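Protein ElaA (Escherichia coli, PDB 5Z6N) probably acts as an N-acetyltransferase of the GNAT type, moving an acetyl group from acetyl coenzyme A to an amine. Local coordinates at residues B[63-68]-B[101-106]; B[78-83]-B[93-98]. All blocks are in the same frame, centred on the assembly; numbering follows the deposited sequence.

Contact 1: B[63-68]-B[101-106]; sequences ARILKS and ETCTHH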
ATOM      1  N   ALA B  63      -0.211 -14.622   0.442  1.00 26.33           N
ATOM      2  CA  ALA B  63      -1.251 -14.831  -0.555  1.00 28.78           C
ATOM      3  C   ALA B  63      -2.588 -14.467   0.073  1.00 27.25           C
ATOM      4  O   ALA B  63      -2.788 -14.638   1.278  1.00 19.91           O
ATOM      5  CB  ALA B  63      -1.268 -16.273  -1.070  1.00 30.75           C
ATOM      6  N   ARG B  64      -3.495 -13.946  -0.749  1.00 30.73           N
ATOM      7  CA  ARG B  64      -4.825 -13.581  -0.290  1.00 28.84           C
ATOM      8  C   ARG B  64      -5.875 -14.390  -1.039  1.00 28.75           C
ATOM      9  O   ARG B  64      -5.655 -14.856  -2.165  1.00 20.22           O
ATOM     10  CB  ARG B  64      -5.101 -12.075  -0.454  1.00 23.92           C
ATOM     11  CG  ARG B  64      -5.901 -11.714  -1.693  1.00 22.19           C
ATOM     12  CD  ARG B  64      -6.169 -10.205  -1.760  1.00 23.24           C
ATOM     13  NE  ARG B  64      -6.447  -9.790  -3.124  1.00 31.06           N
ATOM     14  CZ  ARG B  64      -6.660  -8.528  -3.480  1.00 30.31           C
ATOM     15  NH1 ARG B  64      -6.636  -7.564  -2.567  1.00 21.27           N
ATOM     16  NH2 ARG B  64      -6.906  -8.218  -4.746  1.00 34.02           N
ATOM     17  N   ILE B  65      -7.024 -14.545  -0.390  1.00 28.96           N
ATOM     18  CA  ILE B  65      -8.089 -15.424  -0.845  1.00 26.63           C
ATOM     19  C   ILE B  65      -9.378 -14.618  -0.898  1.00 26.26           C
ATOM     20  O   ILE B  65      -9.829 -14.093   0.128  1.00 22.58           O
ATOM     21  CB  ILE B  65      -8.248 -16.632   0.088  1.00 27.86           C
ATOM     22  CG1 ILE B  65      -6.923 -17.384   0.235  1.00 22.52           C
ATOM     23  CG2 ILE B  65      -9.339 -17.535  -0.408  1.00 35.20           C
ATOM     24  CD1 ILE B  65      -6.970 -18.456   1.290  1.00 14.19           C
ATOM     25  N   LEU B  66      -9.977 -14.526  -2.081  1.00 28.14           N
ATOM     26  CA  LEU B  66     -11.237 -13.819  -2.258  1.00 31.43           C
ATOM     27  C   LEU B  66     -12.394 -14.814  -2.287  1.00 32.40           C
ATOM     28  O   LEU B  66     -12.356 -15.800  -3.032  1.00 32.68           O
ATOM     29  CB  LEU B  66     -11.217 -12.981  -3.538  1.00 31.60           C
ATOM     30  CG  LEU B  66     -10.005 -12.060  -3.709  1.00 33.79           C
ATOM     31  CD1 LEU B  66     -10.095 -11.272  -4.993  1.00 35.54           C
ATOM     32  CD2 LEU B  66      -9.838 -11.125  -2.528  1.00 30.71           C
ATOM     33  N   LYS B  67     -13.404 -14.562  -1.458  1.00 33.92           N
ATOM     34  CA  LYS B  67     -14.644 -15.335  -1.439  1.00 41.29           C
ATOM     35  C   LYS B  67     -15.747 -14.355  -1.831  1.00 42.65           C
ATOM     36  O   LYS B  67     -16.311 -13.657  -0.985  1.00 41.07           O
ATOM     37  CB  LYS B  67     -14.894 -15.981  -0.077  1.00 42.62           C
ATOM     38  CG  LYS B  67     -16.233 -16.688   0.018  1.00 47.06           C
ATOM     39  CD  LYS B  67     -16.331 -17.807  -1.014  1.00 48.90           C
ATOM     40  CE  LYS B  67     -17.778 -18.194  -1.269  1.00 49.30           C
ATOM     41  NZ  LYS B  67     -18.282 -17.661  -2.569  1.00 49.90           N
ATOM     42  N   SER B  68     -16.070 -14.339  -3.089  1.00 44.68           N
ATOM     43  CA  SER B  68     -16.989 -13.371  -3.592  1.00 51.76           C
ATOM     44  C   SER B  68     -17.608 -13.780  -4.918  1.00 60.51           C
ATOM     45  O   SER B  68     -17.377 -14.845  -5.392  1.00 62.03           O
ATOM     46  CB  SER B  68     -16.295 -12.017  -3.747  1.00 20.00           C
ATOM     47  OG  SER B  68     -15.272 -12.076  -4.724  1.00 20.00           O
ATOM     48  N   GLU B 101      -5.135 -25.663   1.507  1.00 35.63           N
ATOM     49  CA  GLU B 101      -5.698 -26.232   2.728  1.00 38.10           C
ATOM     50  C   GLU B 101      -6.661 -25.258   3.393  1.00 41.85           C
ATOM     51  O   GLU B 101      -7.597 -25.680   4.083  1.00 43.21           O
ATOM     52  CB  GLU B 101      -4.576 -26.618   3.696  1.00 39.60           C
ATOM     53  CG  GLU B 101      -5.052 -27.068   5.076  1.00 49.03           C
ATOM     54  CD  GLU B 101      -3.924 -27.144   6.094  1.00 56.38           C
ATOM     55  OE1 GLU B 101      -2.851 -26.553   5.844  1.00 56.73           O
ATOM     56  OE2 GLU B 101      -4.117 -27.782   7.152  1.00 58.80           O
ATOM     57  N   THR B 102      -6.453 -23.954   3.194  1.00 42.27           N
ATOM     58  CA  THR B 102      -7.402 -22.962   3.683  1.00 39.02           C
ATOM     59  C   THR B 102      -8.639 -22.896   2.792  1.00 28.88           C
ATOM     60  O   THR B 102      -9.766 -22.856   3.297  1.00 23.56           O
ATOM     61  CB  THR B 102      -6.726 -21.594   3.777  1.00 43.34           C
ATOM     62  OG1 THR B 102      -5.609 -21.674   4.674  1.00 43.54           O
ATOM     63  CG2 THR B 102      -7.705 -20.547   4.296  1.00 47.51           C
ATOM     64  N   CYS B 103      -8.446 -22.889   1.471  1.00 26.78           N
ATOM     65  CA  CYS B 103      -9.580 -22.973   0.555  1.00 28.27           C
ATOM     66  C   CYS B 103     -10.348 -24.271   0.758  1.00 30.04           C
ATOM     67  O   CYS B 103     -11.583 -24.277   0.797  1.00 29.55           O
ATOM     68  CB  CYS B 103      -9.100 -22.860  -0.894  1.00 29.66           C
ATOM     69  SG  CYS B 103      -8.184 -21.357  -1.289  1.00 32.46           S
ATOM     70  N   THR B 104      -9.626 -25.388   0.880  1.00 31.25           N
ATOM     71  CA  THR B 104     -10.259 -26.679   1.135  1.00 37.91           C
ATOM     72  C   THR B 104     -11.109 -26.632   2.398  1.00 42.48           C
ATOM     73  O   THR B 104     -12.306 -26.942   2.373  1.00 44.50           O
ATOM     74  CB  THR B 104      -9.192 -27.772   1.249  1.00 36.53           C
ATOM     75  OG1 THR B 104      -8.672 -28.073  -0.052  1.00 46.91           O
ATOM     76  CG2 THR B 104      -9.772 -29.033   1.866  1.00 29.33           C
ATOM     77  N   HIS B 105     -10.499 -26.235   3.516  1.00 40.96           N
ATOM     78  CA  HIS B 105     -11.199 -26.230   4.795  1.00 41.00           C
ATOM     79  C   HIS B 105     -12.416 -25.317   4.752  1.00 42.94           C
ATOM     80  O   HIS B 105     -13.552 -25.763   4.957  1.00 50.02           O
ATOM     81  CB  HIS B 105     -10.242 -25.805   5.911  1.00 44.19           C
ATOM     82  CG  HIS B 105     -10.786 -26.015   7.291  1.00 48.61           C
ATOM     83  ND1 HIS B 105     -10.013 -25.879   8.423  1.00 49.57           N
ATOM     84  CD2 HIS B 105     -12.026 -26.349   7.722  1.00 48.53           C
ATOM     85  CE1 HIS B 105     -10.750 -26.121   9.492  1.00 48.82           C
ATOM     86  NE2 HIS B 105     -11.976 -26.407   9.093  1.00 47.30           N
ATOM     87  N   HIS B 106     -12.201 -24.029   4.477  1.00 40.86           N
ATOM     88  CA  HIS B 106     -13.274 -23.052   4.631  1.00 38.28           C
ATOM     89  C   HIS B 106     -14.410 -23.305   3.645  1.00 34.71           C
ATOM     90  O   HIS B 106     -15.584 -23.320   4.031  1.00 42.80           O
ATOM     91  CB  HIS B 106     -12.726 -21.633   4.484  1.00 39.70           C
ATOM     92  CG  HIS B 106     -12.295 -21.021   5.781  1.00 38.83           C
ATOM     93  ND1 HIS B 106     -11.144 -21.400   6.440  1.00 37.41           N
ATOM     94  CD2 HIS B 106     -12.876 -20.073   6.553  1.00 38.00           C
ATOM     95  CE1 HIS B 106     -11.029 -20.702   7.556  1.00 38.66           C
ATOM     96  NE2 HIS B 106     -12.069 -19.891   7.648  1.00 40.34           N
TER
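Ile-65 carries this contact, pushing from strand 59-67 against the flank of helix 101-106 and meeting two successive residues there. Its terminal CD1 comes up against the methyl of Thr-102, with CD1 of Ile-65 3.7 Å from CG2 of Thr-102. The two side chains cross obliquely. The sulfur of Cys-103 lies equally far from the two methyls of the isoleucine, SG being 4.1 Å from Ile-65 CD1 and the same 4.1 Å from Ile-65 CG2. The isoleucine can present both methyls because CG1 runs out beside the backbone N (chi1 -55°) and then extends fully to CD1, while the CG2 branch lies beside the carbonyl carbon.

Thr-102 is turned so that its apolar branch does the touching. CG2 stands anti to the backbone N, and OG1 is swung back along the helix to a hydrogen bond with the carbonyl oxygen of Lys-98, one turn earlier; Asp-6 adds a weak second bond. Cys-103 in turn rests on Val-75 and Ile-77 of the neighbouring strand 75-82, and Ile-65 on Val-75 and on Ile-51 of strand 49-54. The strand itself is held by backbone hydrogen bonds on both edges, Ile-65 with Arg-49 and Leu-66 with Val-76. Arg-64, just before Ile-65, forms salt bridges with Asp-40 and Asp-43.

All three touching residues are buried, and only methyls, one CB and a sulfur meet. Helix and strand are therefore joined here by dispersion and the hydrophobic effect, while the buried threonine hydroxyl is satisfied by its own helix.

Contact 2: B[78-83]-B[93-98]; sequences GRVIVS and QQLMSK
In the beta-alpha-beta unit of the acetyltransferase fold, made of strand 75-82, helix 91-106 and strand 112-117, this contact packs the helix on the first strand. Across it the helix runs back along the strand, the short segment axes making 146° with a closest approach of 9.2 Å. Val-80 sits opposite the helix and puts a single methyl between two side chains: its CG1 is 3.8 Å from CD2 of Leu-95 and 4.0 Å from SD of Met-96. That methyl reaches forward because CG1 is anti to the backbone N. Met-96 meets it at about a right angle; its CB does not point at the strand, but bends at chi2 and chi3 fold the chain round to bring the sulfur to the valine. CD2 of Leu-95 also reaches the backbone, 3.3 Å from the carbonyl oxygen of Ile-81.

Phe-123 and Tyr-124 of helix 121-124 also touch Met-96, and Tyr-124 touches Val-80 as well. Ile-81 directs its side chain to the other face of the sheet, among Leu-23, Val-27 and Phe-28 of helix 14-31.

Just before Val-80, Arg-79 has a left-handed backbone (phi/psi 65°/31°), and the pairing with strand 59-67 slips by one residue between Gly-78 with Arg-64 and Ile-81 with Tyr-62. This is a beta bulge. A bulged strand followed by a loop and a helix packed back on the sheet is the hallmark of the GNAT fold, where the loop usually holds the pyrophosphate of acetyl coenzyme A.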
ATOM      1  N   GLY B  78      -4.756 -15.080  -5.140  1.00 22.19           N
ATOM      2  CA  GLY B  78      -3.997 -14.054  -5.830  1.00 20.61           C
ATOM      3  C   GLY B  78      -2.986 -13.420  -4.901  1.00 24.19           C
ATOM      4  O   GLY B  78      -2.947 -13.707  -3.700  1.00 29.47           O
ATOM      5  N   ARG B  79      -2.163 -12.543  -5.487  1.00 23.81           N
ATOM      6  CA  ARG B  79      -1.106 -11.813  -4.776  1.00 27.86           C
ATOM      7  C   ARG B  79      -0.022 -12.751  -4.242  1.00 25.27           C
ATOM      8  O   ARG B  79       0.607 -12.471  -3.216  1.00 24.31           O
ATOM      9  CB  ARG B  79      -1.680 -10.955  -3.641  1.00 27.59           C
ATOM     10  CG  ARG B  79      -2.671  -9.902  -4.081  1.00 28.37           C
ATOM     11  CD  ARG B  79      -2.118  -9.074  -5.228  1.00 28.55           C
ATOM     12  NE  ARG B  79      -2.578  -7.692  -5.180  1.00 26.88           N
ATOM     13  CZ  ARG B  79      -3.694  -7.266  -5.763  1.00 19.68           C
ATOM     14  NH1 ARG B  79      -4.045  -5.993  -5.680  1.00 18.15           N
ATOM     15  NH2 ARG B  79      -4.481  -8.113  -6.408  1.00 16.97           N
ATOM     16  N   VAL B  80       0.222 -13.856  -4.943  1.00 21.77           N
ATOM     17  CA  VAL B  80       1.116 -14.899  -4.449  1.00 28.86           C
ATOM     18  C   VAL B  80       2.552 -14.389  -4.474  1.00 25.42           C
ATOM     19  O   VAL B  80       3.074 -14.020  -5.534  1.00 19.84           O
ATOM     20  CB  VAL B  80       0.964 -16.179  -5.281  1.00 28.30           C
ATOM     21  CG1 VAL B  80       1.918 -17.261  -4.779  1.00 20.08           C
ATOM     22  CG2 VAL B  80      -0.493 -16.654  -5.255  1.00 23.47           C
ATOM     23  N   ILE B  81       3.200 -14.365  -3.306  1.00 26.00           N
ATOM     24  CA  ILE B  81       4.536 -13.791  -3.176  1.00 29.48           C
ATOM     25  C   ILE B  81       5.438 -14.695  -2.352  1.00 28.61           C
ATOM     26  O   ILE B  81       5.011 -15.284  -1.353  1.00 30.04           O
ATOM     27  CB  ILE B  81       4.513 -12.389  -2.531  1.00 27.51           C
ATOM     28  CG1 ILE B  81       3.573 -11.452  -3.281  1.00 21.98           C
ATOM     29  CG2 ILE B  81       5.914 -11.807  -2.510  1.00 13.29           C
ATOM     30  CD1 ILE B  81       3.452 -10.096  -2.640  1.00 17.92           C
ATOM     31  N   VAL B  82       6.692 -14.796  -2.786  1.00 27.88           N
ATOM     32  CA  VAL B  82       7.825 -15.142  -1.942  1.00 26.88           C
ATOM     33  C   VAL B  82       8.824 -13.998  -2.041  1.00 32.07           C
ATOM     34  O   VAL B  82       9.070 -13.476  -3.135  1.00 30.38           O
ATOM     35  CB  VAL B  82       8.477 -16.475  -2.362  1.00 26.81           C
ATOM     36  CG1 VAL B  82       9.756 -16.707  -1.577  1.00 25.97           C
ATOM     37  CG2 VAL B  82       7.503 -17.629  -2.181  1.00 21.84           C
ATOM     38  N   SER B  83       9.380 -13.588  -0.903  1.00 40.56           N
ATOM     39  CA  SER B  83      10.348 -12.498  -0.909  1.00 39.86           C
ATOM     40  C   SER B  83      11.637 -12.946  -1.590  1.00 39.45           C
ATOM     41  O   SER B  83      12.102 -14.073  -1.397  1.00 43.01           O
ATOM     42  CB  SER B  83      10.625 -12.014   0.516  1.00 34.93           C
ATOM     43  OG  SER B  83      11.430 -12.931   1.232  1.00 36.26           O
ATOM     44  N   GLN B  93       6.101 -23.559  -2.741  1.00 42.28           N
ATOM     45  CA  GLN B  93       5.294 -24.769  -2.637  1.00 49.88           C
ATOM     46  C   GLN B  93       4.615 -24.870  -1.276  1.00 52.44           C
ATOM     47  O   GLN B  93       3.512 -25.420  -1.173  1.00 54.25           O
ATOM     48  CB  GLN B  93       6.171 -25.995  -2.910  1.00 55.01           C
ATOM     49  CG  GLN B  93       5.585 -27.330  -2.481  1.00 61.43           C
ATOM     50  CD  GLN B  93       6.015 -27.729  -1.083  1.00 67.56           C
ATOM     51  OE1 GLN B  93       7.200 -27.682  -0.750  1.00 72.27           O
ATOM     52  NE2 GLN B  93       5.053 -28.121  -0.254  1.00 66.00           N
ATOM     53  N   GLN B  94       5.247 -24.337  -0.227  1.00 51.00           N
ATOM     54  CA  GLN B  94       4.629 -24.365   1.095  1.00 42.10           C
ATOM     55  C   GLN B  94       3.489 -23.356   1.195  1.00 32.81           C
ATOM     56  O   GLN B  94       2.434 -23.659   1.765  1.00 30.68           O
ATOM     57  CB  GLN B  94       5.682 -24.103   2.170  1.00 33.35           C
ATOM     58  CG  GLN B  94       6.522 -25.319   2.515  1.00 31.14           C
ATOM     59  CD  GLN B  94       7.859 -24.944   3.120  1.00 41.53           C
ATOM     60  OE1 GLN B  94       8.886 -25.549   2.813  1.00 45.58           O
ATOM     61  NE2 GLN B  94       7.855 -23.931   3.977  1.00 44.72           N
ATOM     62  N   LEU B  95       3.681 -22.156   0.645  1.00 25.09           N
ATOM     63  CA  LEU B  95       2.623 -21.149   0.667  1.00 29.74           C
ATOM     64  C   LEU B  95       1.380 -21.641  -0.061  1.00 27.65           C
ATOM     65  O   LEU B  95       0.254 -21.494   0.431  1.00 29.36           O
ATOM     66  CB  LEU B  95       3.133 -19.847   0.042  1.00 27.45           C
ATOM     67  CG  LEU B  95       2.096 -18.818  -0.411  1.00 22.68           C
ATOM     68  CD1 LEU B  95       1.271 -18.313   0.759  1.00 21.19           C
ATOM     69  CD2 LEU B  95       2.766 -17.668  -1.135  1.00 13.87           C
ATOM     70  N   MET B  96       1.570 -22.236  -1.238  1.00 30.01           N
ATOM     71  CA  MET B  96       0.441 -22.663  -2.058  1.00 28.12           C
ATOM     72  C   MET B  96      -0.375 -23.746  -1.361  1.00 33.01           C
ATOM     73  O   MET B  96      -1.600 -23.637  -1.242  1.00 35.32           O
ATOM     74  CB  MET B  96       0.951 -23.157  -3.410  1.00 24.97           C
ATOM     75  CG  MET B  96       1.484 -22.056  -4.298  1.00 32.81           C
ATOM     76  SD  MET B  96       0.169 -20.905  -4.729  1.00 42.70           S
ATOM     77  CE  MET B  96      -0.975 -22.023  -5.540  1.00 45.84           C
ATOM     78  N   SER B  97       0.295 -24.797  -0.885  1.00 36.42           N
ATOM     79  CA  SER B  97      -0.417 -25.927  -0.296  1.00 37.32           C
ATOM     80  C   SER B  97      -1.145 -25.539   0.986  1.00 39.41           C
ATOM     81  O   SER B  97      -2.218 -26.082   1.274  1.00 37.37           O
ATOM     82  CB  SER B  97       0.559 -27.073  -0.033  1.00 34.09           C
ATOM     83  OG  SER B  97       1.715 -26.603   0.635  1.00 31.84           O
ATOM     84  N   LYS B  98      -0.587 -24.614   1.770  1.00 41.71           N
ATOM     85  CA  LYS B  98      -1.289 -24.158   2.964  1.00 39.35           C
ATOM     86  C   LYS B  98      -2.461 -23.253   2.609  1.00 34.31           C
ATOM     87  O   LYS B  98      -3.459 -23.220   3.338  1.00 33.16           O
ATOM     88  CB  LYS B  98      -0.316 -23.446   3.903  1.00 40.76           C
ATOM     89  CG  LYS B  98       0.811 -24.343   4.385  1.00 47.04           C
ATOM     90  CD  LYS B  98       1.608 -23.699   5.505  1.00 48.66           C
ATOM     91  CE  LYS B  98       2.543 -24.710   6.162  1.00 46.23           C
ATOM     92  NZ  LYS B  98       3.645 -25.149   5.258  1.00 37.61           N
TER

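Overall arrangement
Both contacts lay helix 91-106 on one face of the same sheet: contact 2 uses its earlier turns against strand 75-82, contact 1 its last turn against the adjacent antiparallel strand 59-67, with centres about 12 Å apart. The helix lies over both strands. A probable backbone hydrogen bond from Arg-64 N to Gly-78 O, 3.0 Å, links the strands, and CB of Ala-63 packs 3.7 Å from CD1 of Leu-95, making the apolar layer continuous between the two contacts. Contact 2, beside the bulge and the loop probably used for acetyl coenzyme A, lies nearer the presumed cofactor site; contact 1 lies at the C-terminal end of the helix.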